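Local coordinates for protein uroporphyrinogen-III C-methyltransferase (Pseudomonas denitrificans, PDB 1S4D) that methylates uroporphyrinogen III at C-2 and then C-7, using two S-adenosyl-L-methionine molecules to make precorrin-2 for cobalamin and siroheme synthesis, at residues B[9-14]-B[38-43]; B[179-184]-B[242-247]. One frame throughout, in Å; residues are numbered along the deposited sequence.

Interaction 1. Residues B[9-14]-B[38-43]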
loop_
_atom_site.group_PDB
_atom_site.type_symbol
_atom_site.label_atom_id
_atom_site.label_comp_id
_atom_site.label_asym_id
_atom_site.label_seq_id
_atom_site.Cartn_x
_atom_site.Cartn_y
_atom_site.Cartn_z
ATOM N N LEU B 9 20.715 -1.955 -9.202
ATOM C CA LEU B 9 19.722 -0.965 -8.812
ATOM C C LEU B 9 20.186 0.420 -9.226
ATOM O O LEU B 9 21.390 0.662 -9.298
ATOM C CB LEU B 9 19.479 -1.026 -7.314
ATOM C CG LEU B 9 18.751 -2.315 -6.934
ATOM C CD1 LEU B 9 18.357 -2.314 -5.473
ATOM C CD2 LEU B 9 17.547 -2.571 -7.840
ATOM N N PRO B 10 19.244 1.320 -9.514
ATOM C CA PRO B 10 19.592 2.663 -9.994
ATOM C C PRO B 10 20.289 3.443 -8.901
ATOM O O PRO B 10 19.915 3.358 -7.742
ATOM C CB PRO B 10 18.236 3.299 -10.293
ATOM C CG PRO B 10 17.258 2.198 -10.270
ATOM C CD PRO B 10 17.786 1.139 -9.387
ATOM N N ALA B 11 21.323 4.176 -9.273
ATOM C CA ALA B 11 21.997 5.089 -8.360
ATOM C C ALA B 11 21.074 6.244 -8.002
ATOM O O ALA B 11 20.296 6.676 -8.832
ATOM C CB ALA B 11 23.237 5.631 -9.019
ATOM N N LEU B 12 21.157 6.742 -6.772
ATOM C CA LEU B 12 20.589 8.052 -6.468
ATOM C C LEU B 12 21.588 9.134 -6.899
ATOM O O LEU B 12 22.595 9.378 -6.252
ATOM C CB LEU B 12 20.159 8.151 -5.005
ATOM C CG LEU B 12 19.950 9.499 -4.313
ATOM C CD1 LEU B 12 18.958 10.443 -5.038
ATOM C CD2 LEU B 12 19.566 9.243 -2.846
ATOM N N GLU B 13 21.280 9.750 -8.032
ATOM C CA GLU B 13 22.168 10.640 -8.774
ATOM C C GLU B 13 22.310 12.031 -8.185
ATOM O O GLU B 13 21.345 12.599 -7.700
ATOM C CB GLU B 13 21.608 10.804 -10.182
ATOM C CG GLU B 13 22.618 10.537 -11.266
ATOM C CD GLU B 13 22.458 9.156 -11.822
ATOM O OE1 GLU B 13 23.390 8.335 -11.662
ATOM O OE2 GLU B 13 21.382 8.900 -12.405
ATOM N N LYS B 14 23.508 12.598 -8.281
ATOM C CA LYS B 14 23.756 13.973 -7.860
ATOM C C LYS B 14 22.727 14.920 -8.477
ATOM O O LYS B 14 22.448 14.855 -9.676
ATOM C CB LYS B 14 25.174 14.408 -8.231
ATOM C CG LYS B 14 26.298 13.787 -7.363
ATOM C CD LYS B 14 27.610 14.542 -7.562
ATOM C CE LYS B 14 28.805 13.701 -7.158
ATOM N NZ LYS B 14 29.725 14.413 -6.204
ATOM N N LEU B 38 18.955 5.121 0.965
ATOM C CA LEU B 38 19.531 5.452 2.264
ATOM C C LEU B 38 21.059 5.386 2.281
ATOM O O LEU B 38 21.712 6.265 2.842
ATOM C CB LEU B 38 18.962 4.517 3.320
ATOM C CG LEU B 38 17.905 5.024 4.303
ATOM C CD1 LEU B 38 17.517 6.461 4.046
ATOM C CD2 LEU B 38 16.670 4.099 4.335
ATOM N N ARG B 39 21.618 4.354 1.645
ATOM C CA ARG B 39 23.054 4.093 1.696
ATOM C C ARG B 39 23.826 5.053 0.802
ATOM O O ARG B 39 25.017 5.237 0.979
ATOM C CB ARG B 39 23.366 2.593 1.429
ATOM C CG ARG B 39 24.200 2.242 0.183
ATOM C CD ARG B 39 24.072 0.785 -0.310
ATOM N NE ARG B 39 24.237 -0.199 0.772
ATOM C CZ ARG B 39 25.392 -0.804 1.110
ATOM N NH1 ARG B 39 26.533 -0.546 0.461
ATOM N NH2 ARG B 39 25.405 -1.675 2.113
ATOM N N GLN B 40 23.124 5.699 -0.122
ATOM C CA GLN B 40 23.754 6.592 -1.098
ATOM C C GLN B 40 23.574 8.069 -0.783
ATOM O O GLN B 40 24.378 8.896 -1.213
ATOM C CB GLN B 40 23.200 6.329 -2.491
ATOM C CG GLN B 40 23.898 5.221 -3.213
ATOM C CD GLN B 40 23.189 4.806 -4.489
ATOM O OE1 GLN B 40 22.780 3.665 -4.616
ATOM N NE2 GLN B 40 23.048 5.725 -5.432
ATOM N N ALA B 41 22.513 8.402 -0.049
ATOM C CA ALA B 41 22.115 9.796 0.141
ATOM C C ALA B 41 23.177 10.721 0.755
ATOM O O ALA B 41 23.905 10.346 1.670
ATOM C CB ALA B 41 20.851 9.864 0.932
ATOM N N ASP B 42 23.247 11.942 0.243
ATOM C CA ASP B 42 24.040 12.980 0.883
ATOM C C ASP B 42 23.237 13.623 1.988
ATOM O O ASP B 42 23.787 14.032 2.992
ATOM C CB ASP B 42 24.491 14.033 -0.125
ATOM C CG ASP B 42 25.513 13.501 -1.103
ATOM O OD1 ASP B 42 26.506 12.905 -0.644
ATOM O OD2 ASP B 42 25.410 13.632 -2.338
ATOM N N VAL B 43 21.930 13.696 1.806
ATOM C CA VAL B 43 21.070 14.313 2.795
ATOM C C VAL B 43 19.716 13.601 2.826
ATOM O O VAL B 43 19.163 13.245 1.797
ATOM C CB VAL B 43 21.004 15.881 2.611
ATOM C CG1 VAL B 43 20.517 16.279 1.224
ATOM C CG2 VAL B 43 20.192 16.545 3.709
#
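Leu12 and Gln40 form the nearest backbone pair of the two segments, with Leu12 CA 6.4 Å from Gln40 CA, a gap bridged by side chains. Both segments advance in roughly the same direction. Residues 9-14 are an irregular, extended lead-in to strand 16-21, the first strand of the five-stranded parallel sheet of an alpha/beta fold. Residues 38-43 carry the chain from helix 32-40 into strand 43-46, the closing step of a beta-alpha-beta crossover in which strand 94-99 lies between the two connected strands. Ala41, with psi 140°, is already extended and no longer helical.

From the helix side, Gln40 reaches across with its chain extended beyond CG. Its amide carbon CD comes to 3.6 Å from Leu12 N and 4.1 Å from Ala11 CA, so the flat amide group sits against the backbone where Ala11 joins Leu12. An alanine in place of Gln40 would probably open a gap beside that backbone and leave the Ala11-Leu12 peptide without the amide that packs against it.

The contact buries a modest 204 Å² in all, and its apolar part is Leu12 against Ala41, both buried. In Leu12, CG stands anti to the backbone N (chi1 160°), and CD2 continues the chain anti to CA toward Ala41.

Around this pair, Arg94 ties the neighbouring strand to both segments: its NH1 is hydrogen-bonded to Leu12 O and its backbone N to Asp42 OD2. Ala41 also packs on Leu96 of strand 94-99, while Leu9 and Pro10 rest on His33 of the helix.

Lys14 NZ stays 5.8 Å from Asp42 OD2, too far for a salt bridge, and the closest apolar side-chain approach is Leu12 CD2 to Ala41 CB, 4.0 Å.

Interaction 2. Residues B[179-184]-B[242-247]. With SAH (S-adenosyl-L-homocysteine), chain Q.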
loop_
_atom_site.group_PDB
_atom_site.type_symbol
_atom_site.label_atom_id
_atom_site.label_comp_id
_atom_site.label_asym_id
_atom_site.label_seq_id
_atom_site.Cartn_x
_atom_site.Cartn_y
_atom_site.Cartn_z
ATOM N N VAL B 179 -15.554 -2.660 4.266
ATOM C CA VAL B 179 -14.437 -2.155 5.089
ATOM C C VAL B 179 -14.011 -0.710 4.805
ATOM O O VAL B 179 -13.917 -0.313 3.645
ATOM C CB VAL B 179 -13.216 -3.097 4.995
ATOM C CG1 VAL B 179 -12.015 -2.539 5.782
ATOM C CG2 VAL B 179 -13.623 -4.491 5.505
ATOM N N ILE B 180 -13.821 0.101 5.865
ATOM C CA ILE B 180 -13.301 1.468 5.715
ATOM C C ILE B 180 -12.020 1.554 6.507
ATOM O O ILE B 180 -11.964 1.078 7.650
ATOM C CB ILE B 180 -14.269 2.551 6.291
ATOM C CG1 ILE B 180 -15.749 2.285 5.948
ATOM C CG2 ILE B 180 -13.825 3.940 5.878
ATOM C CD1 ILE B 180 -16.091 2.509 4.577
ATOM N N VAL B 181 -11.004 2.174 5.916
ATOM C CA VAL B 181 -9.714 2.310 6.566
ATOM C C VAL B 181 -9.374 3.793 6.648
ATOM O O VAL B 181 -9.293 4.487 5.625
ATOM C CB VAL B 181 -8.603 1.547 5.800
ATOM C CG1 VAL B 181 -7.190 1.912 6.359
ATOM C CG2 VAL B 181 -8.890 0.014 5.762
ATOM N N MET B 182 -9.174 4.284 7.858
ATOM C CA MET B 182 -9.126 5.717 8.043
ATOM C C MET B 182 -7.792 6.170 8.609
ATOM O O MET B 182 -7.334 5.634 9.624
ATOM C CB MET B 182 -10.285 6.164 8.931
ATOM C CG MET B 182 -11.587 5.481 8.592
ATOM S SD MET B 182 -12.966 6.415 9.206
ATOM C CE MET B 182 -12.996 5.919 10.953
ATOM N N TYR B 183 -7.198 7.144 7.911
ATOM C CA TYR B 183 -5.951 7.819 8.244
ATOM C C TYR B 183 -6.305 9.133 8.933
ATOM O O TYR B 183 -7.341 9.720 8.633
ATOM C CB TYR B 183 -5.186 8.149 6.955
ATOM C CG TYR B 183 -4.546 6.956 6.260
ATOM C CD1 TYR B 183 -5.304 6.072 5.452
ATOM C CD2 TYR B 183 -3.182 6.727 6.379
ATOM C CE1 TYR B 183 -4.712 4.975 4.817
ATOM C CE2 TYR B 183 -2.591 5.657 5.752
ATOM C CZ TYR B 183 -3.353 4.781 4.986
ATOM O OH TYR B 183 -2.704 3.722 4.402
ATOM N N MET B 184 -5.464 9.590 9.867
ATOM C CA MET B 184 -5.663 10.879 10.545
ATOM C C MET B 184 -7.100 11.135 10.985
ATOM O O MET B 184 -7.647 12.198 10.721
ATOM C CB MET B 184 -5.180 12.036 9.676
ATOM C CG MET B 184 -3.793 11.800 9.087
ATOM S SD MET B 184 -3.337 13.092 7.961
ATOM C CE MET B 184 -3.606 12.268 6.412
ATOM N N ILE B 242 -4.268 3.836 12.753
ATOM C CA ILE B 242 -5.160 3.603 11.642
ATOM C C ILE B 242 -6.459 3.085 12.262
ATOM O O ILE B 242 -6.421 2.205 13.126
ATOM C CB ILE B 242 -4.536 2.575 10.670
ATOM C CG1 ILE B 242 -3.438 3.226 9.828
ATOM C CG2 ILE B 242 -5.626 1.873 9.823
ATOM C CD1 ILE B 242 -3.955 4.023 8.645
ATOM N N VAL B 243 -7.594 3.637 11.844
ATOM C CA VAL B 243 -8.888 3.148 12.291
ATOM C C VAL B 243 -9.592 2.374 11.182
ATOM O O VAL B 243 -9.887 2.937 10.106
ATOM C CB VAL B 243 -9.812 4.272 12.691
ATOM C CG1 VAL B 243 -11.021 3.692 13.422
ATOM C CG2 VAL B 243 -9.077 5.308 13.545
ATOM N N VAL B 244 -9.855 1.093 11.445
ATOM C CA VAL B 244 -10.471 0.187 10.471
ATOM C C VAL B 244 -11.859 -0.191 10.932
ATOM O O VAL B 244 -12.059 -0.570 12.087
ATOM C CB VAL B 244 -9.596 -1.110 10.233
ATOM C CG1 VAL B 244 -9.335 -1.859 11.546
ATOM C CG2 VAL B 244 -10.217 -2.044 9.187
ATOM N N VAL B 245 -12.808 -0.101 10.019
ATOM C CA VAL B 245 -14.199 -0.397 10.302
ATOM C C VAL B 245 -14.609 -1.630 9.489
ATOM O O VAL B 245 -14.281 -1.747 8.273
ATOM C CB VAL B 245 -15.074 0.818 9.937
ATOM C CG1 VAL B 245 -16.533 0.555 10.237
ATOM C CG2 VAL B 245 -14.589 2.076 10.692
ATOM N N GLY B 246 -15.284 -2.571 10.155
ATOM C CA GLY B 246 -15.869 -3.715 9.475
ATOM C C GLY B 246 -15.413 -5.102 9.865
ATOM O O GLY B 246 -14.540 -5.303 10.711
ATOM N N GLU B 247 -15.997 -6.092 9.216
ATOM C CA GLU B 247 -15.956 -7.459 9.733
ATOM C C GLU B 247 -14.560 -8.041 9.778
ATOM O O GLU B 247 -14.295 -8.920 10.602
ATOM C CB GLU B 247 -16.937 -8.370 8.971
ATOM C CG GLU B 247 -18.409 -8.034 9.216
ATOM C CD GLU B 247 -18.822 -8.139 10.680
ATOM O OE1 GLU B 247 -19.541 -7.227 11.146
ATOM O OE2 GLU B 247 -18.449 -9.136 11.362
HETATM N N SAH Q . 1.903 8.157 3.650
HETATM C CA SAH Q . 1.589 7.576 4.944
HETATM C CB SAH Q . 0.504 8.389 5.628
HETATM C CG SAH Q . 1.021 9.614 6.360
HETATM S SD SAH Q . -0.238 10.805 6.889
HETATM C C SAH Q . 1.223 6.092 4.811
HETATM O O SAH Q . 1.187 5.525 3.721
HETATM O OXT SAH Q . 0.966 5.378 5.776
HETATM C "C5'" SAH Q . -0.070 10.244 8.616
HETATM C "C4'" SAH Q . -1.083 9.211 9.127
HETATM O "O4'" SAH Q . -0.725 7.896 8.753
HETATM C "C3'" SAH Q . -1.220 9.091 10.642
HETATM O "O3'" SAH Q . -1.943 10.117 11.266
HETATM C "C2'" SAH Q . -1.845 7.719 10.827
HETATM O "O2'" SAH Q . -3.235 7.679 10.576
HETATM C "C1'" SAH Q . -1.147 6.949 9.718
HETATM N N9 SAH Q . 0.031 6.179 10.178
HETATM C C8 SAH Q . 1.297 6.379 9.735
HETATM N N7 SAH Q . 2.111 5.509 10.338
HETATM C C5 SAH Q . 1.401 4.747 11.175
HETATM C C6 SAH Q . 1.760 3.699 12.025
HETATM N N6 SAH Q . 3.012 3.285 12.102
HETATM N N1 SAH Q . 0.787 3.084 12.788
HETATM C C2 SAH Q . -0.522 3.504 12.683
HETATM N N3 SAH Q . -0.873 4.543 11.837
HETATM C C4 SAH Q . 0.074 5.156 11.087
#
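Ile242 and Tyr183 meet where two central strands of the mixed sheet reach the S-adenosyl-L-homocysteine pocket. Strands 179-183 and 242-245 run antiparallel (166°). Ile180-Val245 and Met182-Val243 are hydrogen-bonded pairs, each with two backbone bonds, such as Val245 N to Ile180 O at 2.8 Å; Val181-Val244 between them is a non-hydrogen-bonded pair.

From CB of Ile242 the side chain forks. CG2 packs on Val181 CG1 at 3.8 Å. The other branch starts with CG1 anti to the carbonyl carbon (chi1 -76°), placing it 3.5 Å from N3 of the ligand's adenine. At the tip, CD1 lies over the centre of the Tyr183 ring, 3.5 Å from the centroid and 11° off the normal, a CH-pi contact. The ring's edge faces the ligand carboxylate, with CE2 3.6 Å from OXT in plane, and its OH is hydrogen-bonded to Thr130 OG1 and Gly132 N.

On the sheet face of Ile180, Met182, Val243 and Val245, Met182 CE touches Val243 CG1 at 3.9 Å. Just past the strand, Met184 N donates a nearly straight 3.0 Å bond to ribose O2'. Within these segments the ribose's polar partner is backbone, while Ile242 and Tyr183 offer carbon, the tyrosine C-H edge probably suiting the carboxylate electrostatically.

Overall arrangement
Interaction 1 belongs to the parallel sheet and its flanking helix, interaction 2 to the mixed sheet; they share no helix or strand and lie on opposite sides of the chain's centre, centres 35 Å and nearest atoms about 19 Å apart. Interaction 2 is a buried contact of 471 Å², made of regular backbone bonds and mostly apolar side chains, with one CH-pi contact, and it borders the ligand. Interaction 1 is smaller and partly buried, its centre about 23 Å from that of the chain, resting on the Gln40 amide and Leu12-Ala41 packing, away from the annotated sites. Strand pairing thus defines interaction 2, loop packing on the passage from helix 32-40 to strand 43-46 interaction 1.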